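Local coordinates for protein spermidine N(1)-acetyltransferase (Thermoplasma acidophilum, PDB 3K9U) that catalyses acetyl transfer from acetyl-CoA to polyamines such as spermidine, protecting the cell against polyamine toxicity by regulating polyamine concentrations, at residues Gly76-Lys81 / Leu109-Ile114; Asn85-Leu90 / Lys113-Lys118. All coordinates share one frame; numbering follows the deposited sequence.

Contact 1: Gly76-Lys81 / Leu109-Ile114; sequences GFIELK and LEAEKI
In the GNAT acetyltransferase fold, helix 103-118 lies on one face of the central sheet, and here its A111 meets I78 and L80 of strand 73-83. The contact is small, burying 91 Å² in all, and consists of three apolar side chains; the nearest CA atoms, those of L80 and A111, are 7.8 Å apart. The methyl of A111 points at the strand and is met by the ends of both longer residues. L80 supplies the tighter touch: its CD1 lies 3.4 Å from A111 CB, short for two carbons, while CD2 of the same fork is 4.1 Å from that methyl. A steep first torsion (chi1 -46°) sets the fork of L80 beside its own backbone N, with both branches facing the helix. I78 instead extends, its CG1 chain straight (chi1 -165°), and brings CD1 to 4.2 Å from A111 CB. The CD1 atoms of I78 and L80 are about 61° apart as seen from A111 CB, so they meet the methyl from different directions. I78 also packs on L92, an acetyl-CoA-binding residue of strand 86-94. Such apolar helix-on-sheet packing, here a small alanine against two branched aliphatics, is part of the hydrophobic core of the GNAT alpha/beta fold.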
loop_
_atom_site.group_PDB
_atom_site.type_symbol
_atom_site.label_atom_id
_atom_site.label_comp_id
_atom_site.label_asym_id
_atom_site.label_seq_id
_atom_site.Cartn_x
_atom_site.Cartn_y
_atom_site.Cartn_z
ATOM N N GLY A 76 -12.236 -0.442 5.994
ATOM C CA GLY A 76 -12.672 -0.940 4.684
ATOM C C GLY A 76 -14.110 -1.405 4.753
ATOM O O GLY A 76 -14.671 -1.547 5.856
ATOM N N PHE A 77 -14.723 -1.633 3.600
ATOM C CA PHE A 77 -16.089 -2.143 3.580
ATOM C C PHE A 77 -16.421 -2.828 2.278
ATOM O O PHE A 77 -15.717 -2.670 1.323
ATOM C CB PHE A 77 -17.075 -0.989 3.792
ATOM C CG PHE A 77 -16.981 0.090 2.732
ATOM C CD1 PHE A 77 -16.073 1.147 2.864
ATOM C CD2 PHE A 77 -17.757 0.038 1.602
ATOM C CE1 PHE A 77 -15.969 2.140 1.883
ATOM C CE2 PHE A 77 -17.657 1.027 0.620
ATOM C CZ PHE A 77 -16.759 2.086 0.770
ATOM N N ILE A 78 -17.534 -3.548 2.250
ATOM C CA ILE A 78 -17.983 -4.230 1.062
ATOM C C ILE A 78 -19.495 -4.112 0.984
ATOM O O ILE A 78 -20.166 -4.114 2.012
ATOM C CB ILE A 78 -17.535 -5.713 1.066
ATOM C CG1 ILE A 78 -17.684 -6.315 -0.335
ATOM C CG2 ILE A 78 -18.305 -6.509 2.132
ATOM C CD1 ILE A 78 -17.247 -7.817 -0.477
ATOM N N GLU A 79 -20.022 -3.963 -0.231
ATOM C CA GLU A 79 -21.453 -3.892 -0.468
ATOM C C GLU A 79 -21.827 -4.871 -1.575
ATOM O O GLU A 79 -21.247 -4.836 -2.646
ATOM C CB GLU A 79 -21.890 -2.466 -0.864
ATOM C CG GLU A 79 -23.461 -2.311 -1.016
ATOM C CD GLU A 79 -23.939 -0.891 -1.370
ATOM O OE1 GLU A 79 -23.511 -0.325 -2.414
ATOM O OE2 GLU A 79 -24.761 -0.335 -0.597
ATOM N N LEU A 80 -22.795 -5.735 -1.311
ATOM C CA LEU A 80 -23.369 -6.593 -2.353
ATOM C C LEU A 80 -24.886 -6.624 -2.319
ATOM O O LEU A 80 -25.462 -6.604 -1.245
ATOM C CB LEU A 80 -22.879 -8.032 -2.216
ATOM C CG LEU A 80 -21.402 -8.265 -1.990
ATOM C CD1 LEU A 80 -21.158 -8.382 -0.510
ATOM C CD2 LEU A 80 -21.009 -9.540 -2.730
ATOM N N LYS A 81 -25.515 -6.687 -3.492
ATOM C CA LYS A 81 -26.963 -6.851 -3.621
ATOM C C LYS A 81 -27.305 -8.211 -4.224
ATOM O O LYS A 81 -26.682 -8.664 -5.205
ATOM C CB LYS A 81 -27.582 -5.774 -4.520
ATOM C CG LYS A 81 -28.418 -4.673 -3.796
ATOM C CD LYS A 81 -27.691 -3.295 -3.727
ATOM C CE LYS A 81 -28.380 -2.293 -2.786
ATOM N NZ LYS A 81 -28.350 -0.850 -3.269
ATOM N N LEU A 109 -14.620 -13.209 1.469
ATOM C CA LEU A 109 -14.944 -14.529 2.011
ATOM C C LEU A 109 -16.163 -14.516 2.951
ATOM O O LEU A 109 -16.945 -15.470 2.959
ATOM C CB LEU A 109 -13.732 -15.179 2.666
ATOM C CG LEU A 109 -12.710 -15.734 1.638
ATOM C CD1 LEU A 109 -11.370 -16.072 2.307
ATOM C CD2 LEU A 109 -13.297 -16.972 0.889
ATOM N N GLU A 110 -16.343 -13.425 3.696
ATOM C CA GLU A 110 -17.501 -13.297 4.577
ATOM C C GLU A 110 -18.765 -13.144 3.761
ATOM O O GLU A 110 -19.784 -13.770 4.050
ATOM C CB GLU A 110 -17.357 -12.101 5.528
ATOM C CG GLU A 110 -16.418 -12.364 6.684
ATOM C CD GLU A 110 -16.900 -13.521 7.555
ATOM O OE1 GLU A 110 -18.050 -13.490 8.069
ATOM O OE2 GLU A 110 -16.125 -14.470 7.696
ATOM N N ALA A 111 -18.693 -12.323 2.724
ATOM C CA ALA A 111 -19.826 -12.190 1.811
ATOM C C ALA A 111 -20.175 -13.544 1.208
ATOM O O ALA A 111 -21.328 -13.948 1.258
ATOM C CB ALA A 111 -19.542 -11.175 0.707
ATOM N N GLU A 112 -19.186 -14.254 0.662
ATOM C CA GLU A 112 -19.454 -15.548 -0.017
ATOM C C GLU A 112 -19.987 -16.601 0.942
ATOM O O GLU A 112 -20.734 -17.491 0.531
ATOM C CB GLU A 112 -18.194 -16.104 -0.695
ATOM C CG GLU A 112 -17.735 -15.269 -1.877
ATOM C CD GLU A 112 -16.411 -15.750 -2.510
ATOM O OE1 GLU A 112 -15.540 -16.295 -1.790
ATOM O OE2 GLU A 112 -16.246 -15.548 -3.735
ATOM N N LYS A 113 -19.592 -16.515 2.209
ATOM C CA LYS A 113 -20.135 -17.421 3.221
ATOM C C LYS A 113 -21.650 -17.188 3.371
ATOM O O LYS A 113 -22.424 -18.144 3.492
ATOM C CB LYS A 113 -19.388 -17.241 4.556
ATOM C CG LYS A 113 -20.109 -17.797 5.775
ATOM C CD LYS A 113 -19.213 -17.821 6.999
ATOM C CE LYS A 113 -19.871 -18.674 8.119
ATOM N NZ LYS A 113 -18.876 -19.194 9.130
ATOM N N ILE A 114 -22.066 -15.915 3.316
ATOM C CA ILE A 114 -23.496 -15.553 3.410
ATOM C C ILE A 114 -24.271 -15.930 2.139
ATOM O O ILE A 114 -25.390 -16.439 2.231
ATOM C CB ILE A 114 -23.684 -14.047 3.719
ATOM C CG1 ILE A 114 -23.126 -13.736 5.115
ATOM C CG2 ILE A 114 -25.134 -13.660 3.645
ATOM C CD1 ILE A 114 -22.865 -12.305 5.325
#

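Contact 2: Asn85-Leu90 / Lys113-Lys118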
loop_
_atom_site.group_PDB
_atom_site.type_symbol
_atom_site.label_atom_id
_atom_site.label_comp_id
_atom_site.label_asym_id
_atom_site.label_seq_id
_atom_site.Cartn_x
_atom_site.Cartn_y
_atom_site.Cartn_z
ATOM N N ASN A 85 -31.880 -14.069 -6.817
ATOM C CA ASN A 85 -30.937 -15.101 -6.374
ATOM C C ASN A 85 -29.547 -15.054 -7.066
ATOM O O ASN A 85 -28.822 -16.039 -7.058
ATOM C CB ASN A 85 -31.606 -16.479 -6.551
ATOM C CG ASN A 85 -31.062 -17.549 -5.609
ATOM O OD1 ASN A 85 -29.989 -17.406 -5.012
ATOM N ND2 ASN A 85 -31.805 -18.634 -5.484
ATOM N N LYS A 86 -29.177 -13.907 -7.643
ATOM C CA LYS A 86 -27.830 -13.658 -8.158
ATOM C C LYS A 86 -27.235 -12.483 -7.379
ATOM O O LYS A 86 -27.972 -11.589 -6.954
ATOM C CB LYS A 86 -27.871 -13.271 -9.638
ATOM C CG LYS A 86 -28.426 -14.326 -10.601
ATOM C CD LYS A 86 -27.888 -14.041 -12.017
ATOM C CE LYS A 86 -28.716 -14.660 -13.115
ATOM N NZ LYS A 86 -27.973 -14.746 -14.433
ATOM N N ALA A 87 -25.927 -12.480 -7.184
ATOM C CA ALA A 87 -25.275 -11.428 -6.409
ATOM C C ALA A 87 -24.615 -10.380 -7.314
ATOM O O ALA A 87 -24.058 -10.705 -8.363
ATOM C CB ALA A 87 -24.240 -12.028 -5.472
ATOM N N GLU A 88 -24.665 -9.124 -6.909
ATOM C CA GLU A 88 -23.820 -8.121 -7.535
ATOM C C GLU A 88 -22.911 -7.526 -6.452
ATOM O O GLU A 88 -23.379 -7.112 -5.378
ATOM C CB GLU A 88 -24.607 -7.039 -8.279
ATOM C CG GLU A 88 -23.617 -5.984 -8.822
ATOM C CD GLU A 88 -24.086 -5.115 -9.984
ATOM O OE1 GLU A 88 -25.284 -5.000 -10.256
ATOM O OE2 GLU A 88 -23.199 -4.509 -10.615
ATOM N N LEU A 89 -21.610 -7.564 -6.715
ATOM C CA LEU A 89 -20.629 -6.960 -5.836
ATOM C C LEU A 89 -20.501 -5.507 -6.275
ATOM O O LEU A 89 -19.960 -5.208 -7.340
ATOM C CB LEU A 89 -19.288 -7.699 -5.931
ATOM C CG LEU A 89 -18.287 -7.452 -4.784
ATOM C CD1 LEU A 89 -17.067 -8.413 -4.880
ATOM C CD2 LEU A 89 -17.813 -5.996 -4.767
ATOM N N LEU A 90 -21.059 -4.600 -5.494
ATOM C CA LEU A 90 -21.167 -3.212 -5.932
ATOM C C LEU A 90 -19.962 -2.414 -5.542
ATOM O O LEU A 90 -19.605 -1.496 -6.236
ATOM C CB LEU A 90 -22.397 -2.520 -5.338
ATOM C CG LEU A 90 -23.754 -3.100 -5.724
ATOM C CD1 LEU A 90 -24.828 -2.513 -4.778
ATOM C CD2 LEU A 90 -24.090 -2.840 -7.210
ATOM N N LYS A 113 -19.592 -16.515 2.209
ATOM C CA LYS A 113 -20.135 -17.421 3.221
ATOM C C LYS A 113 -21.650 -17.188 3.371
ATOM O O LYS A 113 -22.424 -18.144 3.492
ATOM C CB LYS A 113 -19.388 -17.241 4.556
ATOM C CG LYS A 113 -20.109 -17.797 5.775
ATOM C CD LYS A 113 -19.213 -17.821 6.999
ATOM C CE LYS A 113 -19.871 -18.674 8.119
ATOM N NZ LYS A 113 -18.876 -19.194 9.130
ATOM N N ILE A 114 -22.066 -15.915 3.316
ATOM C CA ILE A 114 -23.496 -15.553 3.410
ATOM C C ILE A 114 -24.271 -15.930 2.139
ATOM O O ILE A 114 -25.390 -16.439 2.231
ATOM C CB ILE A 114 -23.684 -14.047 3.719
ATOM C CG1 ILE A 114 -23.126 -13.736 5.115
ATOM C CG2 ILE A 114 -25.134 -13.660 3.645
ATOM C CD1 ILE A 114 -22.865 -12.305 5.325
ATOM N N MET A 115 -23.670 -15.675 0.978
ATOM C CA MET A 115 -24.193 -16.137 -0.311
ATOM C C MET A 115 -24.392 -17.653 -0.313
ATOM O O MET A 115 -25.435 -18.167 -0.752
ATOM C CB MET A 115 -23.248 -15.724 -1.456
ATOM C CG MET A 115 -23.292 -14.196 -1.768
ATOM S SD MET A 115 -22.021 -13.614 -2.925
ATOM C CE MET A 115 -20.762 -12.973 -1.850
ATOM N N LYS A 116 -23.403 -18.365 0.217
ATOM C CA LYS A 116 -23.463 -19.838 0.280
ATOM C C LYS A 116 -24.675 -20.334 1.060
ATOM O O LYS A 116 -25.383 -21.212 0.587
ATOM C CB LYS A 116 -22.196 -20.387 0.915
ATOM C CG LYS A 116 -22.021 -21.899 0.854
ATOM C CD LYS A 116 -20.694 -22.295 1.538
ATOM C CE LYS A 116 -20.057 -23.509 0.895
ATOM N NZ LYS A 116 -20.950 -24.656 0.998
ATOM N N LYS A 117 -24.915 -19.781 2.246
ATOM C CA LYS A 117 -26.080 -20.182 3.048
ATOM C C LYS A 117 -27.425 -19.819 2.382
ATOM O O LYS A 117 -28.436 -20.503 2.605
ATOM C CB LYS A 117 -26.003 -19.642 4.495
ATOM C CG LYS A 117 -26.074 -18.109 4.641
ATOM C CD LYS A 117 -26.491 -17.641 6.074
ATOM C CE LYS A 117 -26.810 -16.122 6.125
ATOM N NZ LYS A 117 -26.452 -15.476 7.444
ATOM N N LYS A 118 -27.427 -18.766 1.560
ATOM C CA LYS A 118 -28.623 -18.373 0.790
ATOM C C LYS A 118 -28.814 -19.184 -0.481
ATOM O O LYS A 118 -29.919 -19.233 -1.016
ATOM C CB LYS A 118 -28.587 -16.881 0.444
ATOM C CG LYS A 118 -28.875 -16.018 1.648
ATOM C CD LYS A 118 -28.694 -14.535 1.377
ATOM C CE LYS A 118 -28.964 -13.739 2.654
ATOM N NZ LYS A 118 -30.115 -14.336 3.477
#
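M115 reaches from helix 103-118 to A87 on strand 86-94, and the thioether sulfur does the touching: M115 SD lies 3.7 Å from A87 CB. The two side chains approach differently. A87 points its methyl at the helix, whereas the first bond of M115 runs across the contact and the chain then bends over toward the strand. Its CG stands beside the backbone N (chi1 -72°), and a nearly extended second torsion carries SD outward. The third torsion, -98°, then turns CE aside, so that the sulfur and not the terminal methyl faces A87. Measured from SD, the alanine methyl lies about 41° out of the plane of M115 CG, SD and CE, on the far side from CE. M115 CG is the next nearest side-chain atom, 4.4 Å from A87 CB. The backbones run 7.8 Å apart here, between A87 CA and M115 CA.

At the end of the helix the fit is looser. The amide of N85, in the turn before the strand, brings OD1 to 4.4 Å from K118 O; both are acceptors, so the pair is proximity without a bond, and this partly covered OD1 has no polar partner in the model. K118 starts toward the strand but leads its amine away, its side chain touching I82 and L61.

I120, in the loop leaving the helix, touches N85, A87 and M115 alike, while A87 pairs by backbone bonds with E122 and R124. Strand 86-94, helix 103-118 and strand 122-128 follow one another as a beta-alpha-beta crossover, the two strands being parallel neighbours, with M115 also leaning on L80 of strand 73-83.

Contacts 1 and 2, centred 8 Å apart, are successive footprints of helix 103-118 on adjacent antiparallel strands. The strands are tied by probable hydrogen bonds, E88 N to K81 O at 2.7 Å and L90 N to E79 O at 2.9 Å. M115 joins the two packings: its CE lies 3.5 Å from L80 CD2 and a short 3.4 Å from A111 CB. The touching residues stand back from the cofactor, the side chain of I78 about 7 Å from acetyl-CoA and that of A87 about 12 Å, but segment 85-90 itself supplies L89 and L90 to the pocket, and L90 touches the ligand. The first residues of the same helix, I103 and G104, bind acetyl-CoA, so it also carries part of the cofactor site.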